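Local coordinates for protein trans-isoprenyl diphosphate synthase (Caulobacter crescentus, PDB 3OYR) that probably lengthens farnesyl diphosphate with five isopentenyl units to all-trans-octaprenyl diphosphate, the precursor of quinone side chains, in a metal-dependent reaction, at residues Thr43-Ser48 with Phe137-Glu142; Thr73-Arg78 with Asn327-Ala332; Val168-Arg173 with Glu254-Leu259. One frame throughout, in Å; residues are numbered along the deposited sequence. Where two conformers were deposited one is given.

Overall arrangement
The three contacts illustrate how an all-helical prenyl synthase varies its chemistry with place. Interaction 1 lies at the surface, where the end of helix 25-45 meets helix 126-147 near the second subunit, and it works through an arginine reaching for backbone carbonyls. Interaction 2, partly buried and away from the annotated sites, is apolar: a tryptophan of the C-terminal helix 328-342 lies against helix 68-79. Interaction 3 is buried beside the calcium and diphosphate site and pairs a glutamine with a lysine. No helix is shared among the three, although helices 126-147 and 150-173 are consecutive. Interactions 2 and 3 occupy opposite sides of the chain's centre, with centres about 34 Å apart.

Interaction 1: Thr43-Ser48 with Phe137-Glu142; sequences TDRMQS and FARAFE
The guanidinium of Arg139 overlaps the side chain of Arg45, which covers one of its faces with aliphatic carbons: Arg45 CD sits over the centre of the group, 4.1 Å from Arg139 CZ, and Arg45 CB lies 3.9 Å from Arg139 NE. The two chains cross at about a right angle, their guanidinium planes turned 49° apart. Bends at chi2 and chi3 (-54° and -134°) swing the Arg139 head round to the end of the facing helix. There Arg139 NE donates to Arg45 O over 2.8 Å, in the carbonyl plane and on a lone pair, while NH1 of the same group makes a weak bond of 3.4 Å to Gln47 O. An arginine of helix 126-147 thus takes up carbonyls where helix 25-45 runs out and the chain turns toward helix 52-61, within the helical fold of the FPP/GGPP synthase family. Gln47 folds back on this turn, its NE2 donating almost straight to Thr43 O at 2.8 Å.

Each arginine also has acidic company. Arg45 NE forms a salt bridge of 3.0 Å with Asp44 OD1, approached on the anti side of the carboxylate, and Arg45 NH1 pairs with Glu146 farther along helix 126-147. Arg139 NH2 has a weak, 3.4 Å link to Glu142 OE2, an oxygen that also meets Arg161 of the second subunit. These carboxylates probably offset the like charges of the two arginines. A water in the plane of the Arg45 guanidinium, at its edge, accepts from Arg45 NH1 and donates to Arg139 O over 2.9 Å, an indirect link that adds to the direct ones between the helices.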
ATOM      1  N   THR B  43     -15.435  -7.934  -6.527  1.00 22.72           N
ATOM      2  CA  THR B  43     -16.584  -7.577  -5.712  0.50 23.37           C
ATOM      3  C   THR B  43     -16.544  -8.249  -4.341  1.00 26.20           C
ATOM      4  O   THR B  43     -16.885  -7.643  -3.332  1.00 26.29           O
ATOM      5  CB  THR B  43     -17.881  -7.921  -6.459  0.50 27.10           C
ATOM      6  OG1 THR B  43     -17.777  -7.417  -7.791  0.50 19.60           O
ATOM      7  CG2 THR B  43     -19.108  -7.325  -5.764  0.50 15.44           C
ATOM      8  N   ASP B  44     -16.106  -9.499  -4.312  1.00 21.32           N
ATOM      9  CA  ASP B  44     -16.002 -10.253  -3.072  1.00 29.95           C
ATOM     10  C   ASP B  44     -14.973  -9.700  -2.080  1.00 31.15           C
ATOM     11  O   ASP B  44     -15.234  -9.644  -0.869  1.00 27.01           O
ATOM     12  CB  ASP B  44     -15.662 -11.733  -3.382  1.00 23.24           C
ATOM     13  CG  ASP B  44     -15.631 -12.612  -2.125  1.00 38.32           C
ATOM     14  OD1 ASP B  44     -14.604 -13.276  -1.881  1.00 54.13           O
ATOM     15  OD2 ASP B  44     -16.642 -12.670  -1.406  1.00 34.01           O
ATOM     16  N   ARG B  45     -13.795  -9.328  -2.579  1.00 31.63           N
ATOM     17  CA  ARG B  45     -12.693  -8.960  -1.682  1.00 29.30           C
ATOM     18  C   ARG B  45     -12.728  -7.493  -1.320  1.00 29.84           C
ATOM     19  O   ARG B  45     -12.007  -7.051  -0.424  1.00 36.10           O
ATOM     20  CB  ARG B  45     -11.322  -9.341  -2.266  1.00 32.39           C
ATOM     21  CG  ARG B  45     -11.150 -10.823  -2.564  1.00 26.73           C
ATOM     22  CD  ARG B  45     -11.529 -11.713  -1.377  1.00 34.54           C
ATOM     23  NE  ARG B  45     -11.657 -13.112  -1.806  1.00 27.66           N
ATOM     24  CZ  ARG B  45     -10.686 -14.012  -1.716  1.00 36.72           C
ATOM     25  NH1 ARG B  45      -9.514 -13.670  -1.194  1.00 40.95           N
ATOM     26  NH2 ARG B  45     -10.888 -15.258  -2.145  1.00 24.89           N
ATOM     27  N   MET B  46     -13.575  -6.732  -2.000  1.00 26.30           N
ATOM     28  CA  MET B  46     -13.744  -5.343  -1.594  1.00 39.13           C
ATOM     29  C   MET B  46     -14.685  -5.210  -0.393  1.00 40.30           C
ATOM     30  O   MET B  46     -14.879  -4.112   0.120  1.00 48.78           O
ATOM     31  CB  MET B  46     -14.138  -4.440  -2.767  1.00 38.38           C
ATOM     32  CG  MET B  46     -15.506  -4.665  -3.372  1.00 40.89           C
ATOM     33  SD  MET B  46     -15.927  -3.282  -4.458  1.00 37.50           S
ATOM     34  CE  MET B  46     -15.718  -3.914  -6.081  1.00 39.79           C
ATOM     35  N   GLN B  47     -15.253  -6.330   0.059  1.00 40.54           N
ATOM     36  CA  GLN B  47     -16.174  -6.341   1.204  1.00 37.95           C
ATOM     37  C   GLN B  47     -15.446  -6.272   2.558  1.00 37.36           C
ATOM     38  O   GLN B  47     -14.384  -6.868   2.747  1.00 32.76           O
ATOM     39  CB  GLN B  47     -17.089  -7.574   1.160  1.00 36.99           C
ATOM     40  CG  GLN B  47     -17.890  -7.755  -0.150  1.00 36.78           C
ATOM     41  CD  GLN B  47     -18.730  -6.531  -0.544  1.00 44.34           C
ATOM     42  OE1 GLN B  47     -19.438  -5.959   0.282  1.00 49.19           O
ATOM     43  NE2 GLN B  47     -18.657  -6.140  -1.822  1.00 37.67           N
ATOM     44  N   SER B  48     -16.032  -5.524   3.486  1.00 36.81           N
ATOM     45  CA  SER B  48     -15.528  -5.416   4.860  1.00 34.67           C
ATOM     46  C   SER B  48     -16.673  -5.003   5.775  1.00 39.10           C
ATOM     47  O   SER B  48     -17.599  -4.307   5.326  1.00 37.09           O
ATOM     48  CB  SER B  48     -14.435  -4.355   4.948  1.00 29.05           C
ATOM     49  OG  SER B  48     -13.905  -4.302   6.251  1.00 35.90           O
ATOM     50  N   PHE B 137      -4.382  -3.065  -1.136  1.00 25.34           N
ATOM     51  CA  PHE B 137      -3.040  -3.592  -1.305  0.50 25.96           C
ATOM     52  C   PHE B 137      -2.910  -4.889  -0.522  1.00 27.15           C
ATOM     53  O   PHE B 137      -2.444  -5.903  -1.063  1.00 24.24           O
ATOM     54  CB  PHE B 137      -1.992  -2.567  -0.867  0.50 24.41           C
ATOM     55  CG  PHE B 137      -0.586  -2.963  -1.208  0.50 30.98           C
ATOM     56  CD1 PHE B 137       0.298  -3.370  -0.217  0.50 29.57           C
ATOM     57  CD2 PHE B 137      -0.155  -2.949  -2.522  0.50 24.93           C
ATOM     58  CE1 PHE B 137       1.591  -3.736  -0.525  0.50 24.15           C
ATOM     59  CE2 PHE B 137       1.129  -3.314  -2.838  0.50 20.20           C
ATOM     60  CZ  PHE B 137       2.014  -3.699  -1.837  0.50  8.08           C
ATOM     61  N   ALA B 138      -3.370  -4.889   0.729  1.00 30.22           N
ATOM     62  CA  ALA B 138      -3.319  -6.102   1.531  1.00 30.19           C
ATOM     63  C   ALA B 138      -4.224  -7.216   0.985  1.00 18.95           C
ATOM     64  O   ALA B 138      -3.818  -8.400   0.960  1.00 31.98           O
ATOM     65  CB  ALA B 138      -3.630  -5.785   2.994  1.00 30.67           C
ATOM     66  N   ARG B 139      -5.422  -6.855   0.537  1.00 24.28           N
ATOM     67  CA  ARG B 139      -6.324  -7.798  -0.127  1.00 26.77           C
ATOM     68  C   ARG B 139      -5.694  -8.447  -1.350  1.00 27.73           C
ATOM     69  O   ARG B 139      -5.824  -9.659  -1.538  1.00 26.95           O
ATOM     70  CB  ARG B 139      -7.643  -7.123  -0.541  1.00 27.79           C
ATOM     71  CG  ARG B 139      -8.676  -6.996   0.571  1.00 39.14           C
ATOM     72  CD  ARG B 139      -9.002  -8.335   1.265  1.00 37.19           C
ATOM     73  NE  ARG B 139     -10.445  -8.483   1.415  1.00 43.41           N
ATOM     74  CZ  ARG B 139     -11.053  -9.511   2.001  1.00 44.45           C
ATOM     75  NH1 ARG B 139     -12.377  -9.536   2.071  1.00 55.97           N
ATOM     76  NH2 ARG B 139     -10.350 -10.505   2.515  1.00 47.57           N
ATOM     77  N   ALA B 140      -5.009  -7.642  -2.171  1.00 23.34           N
ATOM     78  CA  ALA B 140      -4.259  -8.172  -3.293  1.00 26.69           C
ATOM     79  C   ALA B 140      -3.276  -9.291  -2.870  1.00 24.01           C
ATOM     80  O   ALA B 140      -3.232 -10.362  -3.493  1.00 26.35           O
ATOM     81  CB  ALA B 140      -3.557  -7.039  -4.033  1.00 19.55           C
ATOM     82  N   PHE B 141      -2.521  -9.078  -1.789  1.00 28.70           N
ATOM     83  CA  PHE B 141      -1.563 -10.114  -1.319  1.00 22.32           C
ATOM     84  C   PHE B 141      -2.167 -11.338  -0.688  1.00 26.34           C
ATOM     85  O   PHE B 141      -1.670 -12.469  -0.890  1.00 26.22           O
ATOM     86  CB  PHE B 141      -0.483  -9.504  -0.426  1.00 32.63           C
ATOM     87  CG  PHE B 141       0.575  -8.810  -1.212  1.00 34.17           C
ATOM     88  CD1 PHE B 141       0.349  -7.540  -1.725  1.00 37.96           C
ATOM     89  CD2 PHE B 141       1.778  -9.445  -1.489  1.00 42.57           C
ATOM     90  CE1 PHE B 141       1.309  -6.900  -2.487  1.00 55.25           C
ATOM     91  CE2 PHE B 141       2.764  -8.803  -2.247  1.00 54.04           C
ATOM     92  CZ  PHE B 141       2.520  -7.525  -2.746  1.00 55.86           C
ATOM     93  N   GLU B 142      -3.261 -11.132   0.031  1.00 23.27           N
ATOM     94  CA  GLU B 142      -4.088 -12.236   0.483  1.00 25.59           C
ATOM     95  C   GLU B 142      -4.524 -13.126  -0.685  1.00 27.68           C
ATOM     96  O   GLU B 142      -4.418 -14.353  -0.599  1.00 25.94           O
ATOM     97  CB  GLU B 142      -5.302 -11.710   1.253  1.00 27.39           C
ATOM     98  CG  GLU B 142      -4.974 -11.306   2.678  1.00 28.11           C
ATOM     99  CD  GLU B 142      -6.223 -11.214   3.549  1.00 39.76           C
ATOM    100  OE1 GLU B 142      -6.372 -12.029   4.494  1.00 46.82           O
ATOM    101  OE2 GLU B 142      -7.064 -10.340   3.279  1.00 43.04           O
TER
HETATM  102  O   HOH W   1      -8.174 -11.066  -0.482  1.00 28.73           O

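Interaction 2: Thr73-Arg78 with Asn327-Ala332; sequences TVAAAR and NDWREA
Trp329 lays its indole against the flank of helix 68-79, joining that helix to the C-terminal helix 328-342 of this all-helical prenyl synthase fold; the two segments run roughly antiparallel, their axes 9.8 Å apart at closest approach. Packing is tightest from CE2, where the two rings join, on to CZ2. Arg78 CB stands over one face of the indole, above its five-membered ring, in a CH-pi contact, 3.4 Å from Trp329 CE2, and the next methylene follows the ring system outward, with Arg78 CG 3.5 Å from Trp329 CZ2. Both side chains point the same way and lie side by side. The CE3-CZ3-CH2 side is met less closely: Ala75 CA comes to 3.8 Å from Trp329 CZ3, Ala75 CB to 4.0 Å from Trp329 CE3, and Val74 CG1 only grazes the far corner at Trp329 CH2.

Toward the partly exposed margin the contact thins out. There the Arg78 chain bends at chi2 (-61°) and its guanidinium leaves the indole to form a salt bridge with Asp34 of helix 25-45, a helix that also touches Trp329 through Leu30. The turn carrying the tryptophan is fixed by an N-cap: Asn327 OD1 accepts from Arg330 N at 2.9 Å, with an N-H...O angle of 170°.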
ATOM      1  N   THR B  73      -3.036 -10.261 -17.559  1.00 28.93           N
ATOM      2  CA  THR B  73      -2.795 -11.462 -16.774  1.00 26.94           C
ATOM      3  C   THR B  73      -3.559 -12.629 -17.395  1.00 22.15           C
ATOM      4  O   THR B  73      -2.986 -13.709 -17.606  1.00 27.58           O
ATOM      5  CB  THR B  73      -3.245 -11.288 -15.303  1.00 28.34           C
ATOM      6  OG1 THR B  73      -2.555 -10.184 -14.716  1.00 23.52           O
ATOM      7  CG2 THR B  73      -2.977 -12.575 -14.478  1.00 23.14           C
ATOM      8  N   VAL B  74      -4.840 -12.410 -17.690  1.00 25.45           N
ATOM      9  CA  VAL B  74      -5.670 -13.437 -18.340  1.00 29.19           C
ATOM     10  C   VAL B  74      -5.071 -13.860 -19.696  1.00 27.77           C
ATOM     11  O   VAL B  74      -4.806 -15.046 -19.928  1.00 27.42           O
ATOM     12  CB  VAL B  74      -7.157 -12.991 -18.479  1.00 26.79           C
ATOM     13  CG1 VAL B  74      -7.892 -13.928 -19.440  1.00 26.44           C
ATOM     14  CG2 VAL B  74      -7.831 -12.975 -17.107  1.00 21.91           C
ATOM     15  N   ALA B  75      -4.826 -12.887 -20.563  1.00 27.24           N
ATOM     16  CA  ALA B  75      -4.186 -13.163 -21.871  1.00 30.61           C
ATOM     17  C   ALA B  75      -2.865 -13.938 -21.783  1.00 33.89           C
ATOM     18  O   ALA B  75      -2.638 -14.897 -22.551  1.00 34.47           O
ATOM     19  CB  ALA B  75      -3.990 -11.868 -22.665  1.00 27.02           C
ATOM     20  N   ALA B  76      -2.014 -13.550 -20.830  1.00 31.28           N
ATOM     21  CA  ALA B  76      -0.710 -14.181 -20.675  1.00 24.92           C
ATOM     22  C   ALA B  76      -0.849 -15.613 -20.215  1.00 30.31           C
ATOM     23  O   ALA B  76      -0.113 -16.481 -20.677  1.00 27.37           O
ATOM     24  CB  ALA B  76       0.154 -13.413 -19.693  1.00 24.33           C
ATOM     25  N   ALA B  77      -1.792 -15.855 -19.304  1.00 23.04           N
ATOM     26  CA  ALA B  77      -2.018 -17.211 -18.796  1.00 31.23           C
ATOM     27  C   ALA B  77      -2.530 -18.174 -19.878  1.00 29.11           C
ATOM     28  O   ALA B  77      -2.054 -19.320 -19.997  1.00 31.24           O
ATOM     29  CB  ALA B  77      -2.963 -17.180 -17.587  1.00 22.33           C
ATOM     30  N   ARG B  78      -3.496 -17.709 -20.664  1.00 27.03           N
ATOM     31  CA  ARG B  78      -4.043 -18.502 -21.772  1.00 33.15           C
ATOM     32  C   ARG B  78      -3.059 -18.687 -22.933  1.00 38.55           C
ATOM     33  O   ARG B  78      -3.002 -19.768 -23.525  1.00 38.07           O
ATOM     34  CB  ARG B  78      -5.345 -17.882 -22.283  1.00 34.23           C
ATOM     35  CG  ARG B  78      -6.508 -17.888 -21.265  1.00 36.80           C
ATOM     36  CD  ARG B  78      -6.879 -19.303 -20.862  1.00 43.16           C
ATOM     37  NE  ARG B  78      -7.944 -19.377 -19.854  1.00 42.58           N
ATOM     38  CZ  ARG B  78      -8.241 -20.480 -19.167  1.00 32.90           C
ATOM     39  NH1 ARG B  78      -7.557 -21.595 -19.373  1.00 42.22           N
ATOM     40  NH2 ARG B  78      -9.217 -20.475 -18.267  1.00 40.71           N
ATOM     41  N   ASN B 327      -1.940 -17.207 -32.907  1.00 46.06           N
ATOM     42  CA  ASN B 327      -3.338 -17.532 -32.618  1.00 40.95           C
ATOM     43  C   ASN B 327      -4.147 -16.280 -32.267  1.00 37.02           C
ATOM     44  O   ASN B 327      -3.655 -15.165 -32.417  1.00 32.31           O
ATOM     45  CB  ASN B 327      -3.427 -18.604 -31.524  1.00 43.62           C
ATOM     46  CG  ASN B 327      -2.757 -18.188 -30.214  1.00 41.94           C
ATOM     47  OD1 ASN B 327      -2.684 -17.008 -29.854  1.00 32.79           O
ATOM     48  ND2 ASN B 327      -2.290 -19.174 -29.486  1.00 34.09           N
ATOM     49  N   ASP B 328      -5.373 -16.465 -31.785  1.00 37.20           N
ATOM     50  CA  ASP B 328      -6.257 -15.332 -31.456  1.00 41.76           C
ATOM     51  C   ASP B 328      -5.787 -14.517 -30.254  1.00 34.23           C
ATOM     52  O   ASP B 328      -5.914 -13.292 -30.247  1.00 35.95           O
ATOM     53  CB  ASP B 328      -7.705 -15.810 -31.225  1.00 45.03           C
ATOM     54  CG  ASP B 328      -8.403 -16.205 -32.516  1.00 63.37           C
ATOM     55  OD1 ASP B 328      -9.160 -17.202 -32.505  1.00 75.17           O
ATOM     56  OD2 ASP B 328      -8.203 -15.512 -33.539  1.00 68.33           O
ATOM     57  N   TRP B 329      -5.258 -15.206 -29.250  1.00 29.35           N
ATOM     58  CA  TRP B 329      -4.722 -14.565 -28.051  1.00 34.94           C
ATOM     59  C   TRP B 329      -3.556 -13.676 -28.440  1.00 35.01           C
ATOM     60  O   TRP B 329      -3.499 -12.499 -28.043  1.00 29.08           O
ATOM     61  CB  TRP B 329      -4.252 -15.612 -27.041  1.00 31.82           C
ATOM     62  CG  TRP B 329      -5.366 -16.228 -26.283  1.00 35.96           C
ATOM     63  CD1 TRP B 329      -5.792 -17.518 -26.366  1.00 34.74           C
ATOM     64  CD2 TRP B 329      -6.218 -15.578 -25.334  1.00 33.84           C
ATOM     65  NE1 TRP B 329      -6.854 -17.717 -25.520  1.00 45.15           N
ATOM     66  CE2 TRP B 329      -7.142 -16.541 -24.879  1.00 31.26           C
ATOM     67  CE3 TRP B 329      -6.293 -14.267 -24.824  1.00 18.89           C
ATOM     68  CZ2 TRP B 329      -8.127 -16.246 -23.924  1.00 29.95           C
ATOM     69  CZ3 TRP B 329      -7.260 -13.979 -23.873  1.00 32.38           C
ATOM     70  CH2 TRP B 329      -8.160 -14.968 -23.428  1.00 29.93           C
ATOM     71  N   ARG B 330      -2.652 -14.221 -29.254  1.00 28.28           N
ATOM     72  CA  ARG B 330      -1.514 -13.407 -29.740  1.00 35.80           C
ATOM     73  C   ARG B 330      -1.943 -12.175 -30.551  1.00 35.93           C
ATOM     74  O   ARG B 330      -1.458 -11.062 -30.298  1.00 32.01           O
ATOM     75  CB  ARG B 330      -0.459 -14.219 -30.489  1.00 32.56           C
ATOM     76  CG  ARG B 330       0.919 -13.578 -30.322  1.00 39.10           C
ATOM     77  CD  ARG B 330       1.980 -14.160 -31.217  1.00 30.85           C
ATOM     78  NE  ARG B 330       1.861 -13.627 -32.564  1.00 39.96           N
ATOM     79  CZ  ARG B 330       2.578 -14.047 -33.600  1.00 51.59           C
ATOM     80  NH1 ARG B 330       3.474 -15.022 -33.454  1.00 48.48           N
ATOM     81  NH2 ARG B 330       2.390 -13.488 -34.785  1.00 50.37           N
ATOM     82  N   GLU B 331      -2.873 -12.364 -31.486  1.00 37.13           N
ATOM     83  CA  GLU B 331      -3.437 -11.245 -32.243  1.00 31.99           C
ATOM     84  C   GLU B 331      -4.131 -10.187 -31.379  1.00 32.07           C
ATOM     85  O   GLU B 331      -4.034  -8.976 -31.651  1.00 28.52           O
ATOM     86  CB  GLU B 331      -4.422 -11.777 -33.294  1.00 41.45           C
ATOM     87  CG  GLU B 331      -5.151 -10.699 -34.109  1.00 55.30           C
ATOM     88  CD  GLU B 331      -4.699 -10.609 -35.562  1.00 78.91           C
ATOM     89  OE1 GLU B 331      -5.038  -9.594 -36.213  1.00 86.04           O
ATOM     90  OE2 GLU B 331      -4.019 -11.539 -36.055  1.00 82.17           O
ATOM     91  N   ALA B 332      -4.861 -10.638 -30.362  1.00 34.86           N
ATOM     92  CA  ALA B 332      -5.502  -9.743 -29.387  1.00 35.09           C
ATOM     93  C   ALA B 332      -4.462  -8.877 -28.658  1.00 30.65           C
ATOM     94  O   ALA B 332      -4.658  -7.672 -28.453  1.00 25.03           O
ATOM     95  CB  ALA B 332      -6.328 -10.556 -28.388  1.00 27.86           C
TER

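Interaction 3: Val168-Arg173 with Glu254-Leu259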
ATOM      1  N   VAL B 168       8.079   8.249  -5.991  1.00 28.15           N
ATOM      2  CA  VAL B 168       8.988   9.086  -5.235  1.00 31.17           C
ATOM      3  C   VAL B 168       9.956   9.816  -6.175  1.00 35.12           C
ATOM      4  O   VAL B 168      10.163  11.022  -6.024  1.00 41.04           O
ATOM      5  CB  VAL B 168       9.717   8.283  -4.126  1.00 30.09           C
ATOM      6  CG1 VAL B 168      10.767   9.116  -3.439  1.00 26.26           C
ATOM      7  CG2 VAL B 168       8.741   7.834  -3.098  1.00 26.76           C
ATOM      8  N   LEU B 169      10.502   9.095  -7.165  1.00 32.60           N
ATOM      9  CA  LEU B 169      11.442   9.658  -8.129  1.00 32.23           C
ATOM     10  C   LEU B 169      10.796  10.793  -8.892  1.00 36.52           C
ATOM     11  O   LEU B 169      11.424  11.826  -9.105  1.00 40.01           O
ATOM     12  CB  LEU B 169      11.951   8.606  -9.130  1.00 30.69           C
ATOM     13  CG  LEU B 169      13.070   9.010 -10.117  1.00 32.20           C
ATOM     14  CD1 LEU B 169      14.240   9.770  -9.438  1.00 26.36           C
ATOM     15  CD2 LEU B 169      13.594   7.756 -10.866  1.00 29.86           C
ATOM     16  N   GLN B 170       9.545  10.588  -9.291  1.00 31.39           N
ATOM     17  CA  GLN B 170       8.751  11.625  -9.910  1.00 34.75           C
ATOM     18  C   GLN B 170       8.519  12.818  -8.966  1.00 37.57           C
ATOM     19  O   GLN B 170       8.715  13.967  -9.363  1.00 38.62           O
ATOM     20  CB  GLN B 170       7.430  11.044 -10.372  1.00 30.06           C
ATOM     21  CG  GLN B 170       6.541  12.061 -11.024  1.00 30.43           C
ATOM     22  CD  GLN B 170       5.242  11.460 -11.446  1.00 42.67           C
ATOM     23  OE1 GLN B 170       5.057  11.143 -12.611  1.00 45.06           O
ATOM     24  NE2 GLN B 170       4.333  11.272 -10.493  1.00 46.31           N
ATOM     25  N   LEU B 171       8.131  12.544  -7.721  1.00 41.00           N
ATOM     26  CA  LEU B 171       7.947  13.604  -6.715  1.00 43.58           C
ATOM     27  C   LEU B 171       9.201  14.472  -6.551  1.00 44.29           C
ATOM     28  O   LEU B 171       9.107  15.698  -6.506  1.00 48.81           O
ATOM     29  CB  LEU B 171       7.513  13.021  -5.360  1.00 37.54           C
ATOM     30  CG  LEU B 171       7.119  14.006  -4.245  1.00 43.94           C
ATOM     31  CD1 LEU B 171       5.887  14.836  -4.622  1.00 56.66           C
ATOM     32  CD2 LEU B 171       6.879  13.276  -2.932  1.00 41.55           C
ATOM     33  N   MET B 172      10.364  13.823  -6.490  1.00 42.55           N
ATOM     34  CA  MET B 172      11.648  14.510  -6.333  1.00 48.73           C
ATOM     35  C   MET B 172      12.169  15.198  -7.599  1.00 49.18           C
ATOM     36  O   MET B 172      12.788  16.252  -7.517  1.00 48.44           O
ATOM     37  CB  MET B 172      12.731  13.553  -5.802  1.00 49.64           C
ATOM     38  CG  MET B 172      12.478  12.950  -4.407  1.00 52.83           C
ATOM     39  SD  MET B 172      11.836  14.055  -3.115  1.00 60.61           S
ATOM     40  CE  MET B 172      13.166  15.243  -2.957  1.00 56.51           C
ATOM     41  N   ARG B 173      11.933  14.606  -8.764  1.00 46.23           N
ATOM     42  CA  ARG B 173      12.662  15.039  -9.945  1.00 47.38           C
ATOM     43  C   ARG B 173      11.821  15.574 -11.088  1.00 49.67           C
ATOM     44  O   ARG B 173      12.353  16.255 -11.967  1.00 55.01           O
ATOM     45  CB  ARG B 173      13.610  13.947 -10.441  1.00 48.15           C
ATOM     46  CG  ARG B 173      14.828  13.766  -9.551  1.00 56.75           C
ATOM     47  CD  ARG B 173      16.016  13.330 -10.365  1.00 74.42           C
ATOM     48  NE  ARG B 173      17.191  14.145 -10.067  1.00 86.45           N
ATOM     49  CZ  ARG B 173      18.376  14.012 -10.660  1.00 92.54           C
ATOM     50  NH1 ARG B 173      18.563  13.087 -11.594  1.00 94.90           N
ATOM     51  NH2 ARG B 173      19.380  14.809 -10.312  1.00 91.63           N
ATOM     52  N   GLU B 254      -0.006  20.726 -12.047  1.00 54.85           N
ATOM     53  CA  GLU B 254       0.835  20.224 -10.934  1.00 56.09           C
ATOM     54  C   GLU B 254       2.281  20.711 -11.043  1.00 55.61           C
ATOM     55  O   GLU B 254       3.061  20.573 -10.101  1.00 59.92           O
ATOM     56  CB  GLU B 254       0.853  18.683 -10.884  1.00 57.75           C
ATOM     57  CG  GLU B 254      -0.380  18.022 -10.272  1.00 66.40           C
ATOM     58  CD  GLU B 254      -0.735  16.666 -10.917  1.00 79.02           C
ATOM     59  OE1 GLU B 254      -1.948  16.384 -11.059  1.00 76.06           O
ATOM     60  OE2 GLU B 254       0.178  15.883 -11.284  1.00 75.80           O
ATOM     61  N   GLY B 255       2.645  21.246 -12.203  1.00 51.30           N
ATOM     62  CA  GLY B 255       4.028  21.644 -12.472  1.00 52.15           C
ATOM     63  C   GLY B 255       4.897  20.432 -12.737  1.00 46.38           C
ATOM     64  O   GLY B 255       6.102  20.437 -12.472  1.00 42.45           O
ATOM     65  N   LYS B 256       4.261  19.396 -13.274  1.00 49.46           N
ATOM     66  CA  LYS B 256       4.902  18.122 -13.539  1.00 46.30           C
ATOM     67  C   LYS B 256       5.387  18.039 -14.986  1.00 46.63           C
ATOM     68  O   LYS B 256       4.591  18.043 -15.926  1.00 51.92           O
ATOM     69  CB  LYS B 256       3.934  16.978 -13.211  1.00 49.31           C
ATOM     70  CG  LYS B 256       4.547  15.590 -13.252  1.00 44.01           C
ATOM     71  CD  LYS B 256       3.978  14.716 -12.147  1.00 54.51           C
ATOM     72  CE  LYS B 256       2.692  14.038 -12.538  1.00 49.45           C
ATOM     73  NZ  LYS B 256       2.103  13.343 -11.366  1.00 44.80           N
ATOM     74  N   ALA B 257       6.703  17.958 -15.142  1.00 45.18           N
ATOM     75  CA  ALA B 257       7.325  17.823 -16.442  1.00 45.30           C
ATOM     76  C   ALA B 257       7.199  16.398 -16.940  1.00 49.24           C
ATOM     77  O   ALA B 257       7.552  15.425 -16.252  1.00 53.94           O
ATOM     78  CB  ALA B 257       8.793  18.242 -16.394  1.00 45.41           C
ATOM     79  N   THR B 258       6.658  16.284 -18.139  1.00 45.63           N
ATOM     80  CA  THR B 258       6.598  15.019 -18.833  1.00 39.12           C
ATOM     81  C   THR B 258       7.205  15.286 -20.194  1.00 40.27           C
ATOM     82  O   THR B 258       7.412  16.449 -20.571  1.00 39.68           O
ATOM     83  CB  THR B 258       5.155  14.553 -18.984  1.00 34.02           C
ATOM     84  OG1 THR B 258       4.428  15.518 -19.735  1.00 36.01           O
ATOM     85  CG2 THR B 258       4.479  14.403 -17.620  1.00 41.22           C
ATOM     86  N   LEU B 259       7.497  14.217 -20.920  1.00 35.31           N
ATOM     87  CA  LEU B 259       8.093  14.303 -22.235  1.00 40.58           C
ATOM     88  C   LEU B 259       7.437  15.298 -23.231  1.00 42.76           C
ATOM     89  O   LEU B 259       8.171  16.060 -23.847  1.00 41.86           O
ATOM     90  CB  LEU B 259       8.270  12.909 -22.849  1.00 39.87           C
ATOM     91  CG  LEU B 259       9.156  12.846 -24.089  1.00 36.84           C
ATOM     92  CD1 LEU B 259      10.608  13.112 -23.706  1.00 32.78           C
ATOM     93  CD2 LEU B 259       8.988  11.525 -24.804  1.00 35.43           C
TER
HETATM   94  O   HOH W   2       1.911  10.243 -11.002  1.00 45.28           O
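Gln170 and Lys256 cross at about a right angle beside the metal-binding aspartates of this isoprenoid synthase helical fold, one from helix 150-173 and the other from the loop between helices 250-254 and 259-267. Gln170 reaches straight out: CG is anti to the backbone N (chi1 180°) and the chain stays extended, which brings the terminal amide to the lysine. Lys256 instead bends at chi2 and chi3, so that its CD and CE pass over one face of the amide; Lys256 CD lies 3.6 Å from Gln170 CD, and Lys256 CE is 3.7 Å from Gln170 OE1. The nitrogens at the two ends, Gln170 NE2 and Lys256 NZ, are 3.2 Å apart, but both are donors, and a shared water accepts from each of them.

The remaining polar bonds explain this pairing of donors. Gln170 OE1 accepts from Lys191, a residue lining a dimethylallyl diphosphate pocket, which leaves the amide NH2 turned to the water. Lys256 NZ forms a salt bridge with Asp109, a calcium ligand of the DDxxD sequence, and a weak one of 3.2 Å with Glu254 OE2; the lysine side chain also touches the bound dimethylallyl diphosphate. Set between these two carboxylates, the ammonium probably eases their mutual repulsion. An alanine at Gln170 would take away the amide, is likely to leave Lys191 without this acceptor, and would probably let the lysine methylenes shift. The shared water sits 2.7 Å from Gln170 NE2 and 3.1 Å from Lys256 NZ.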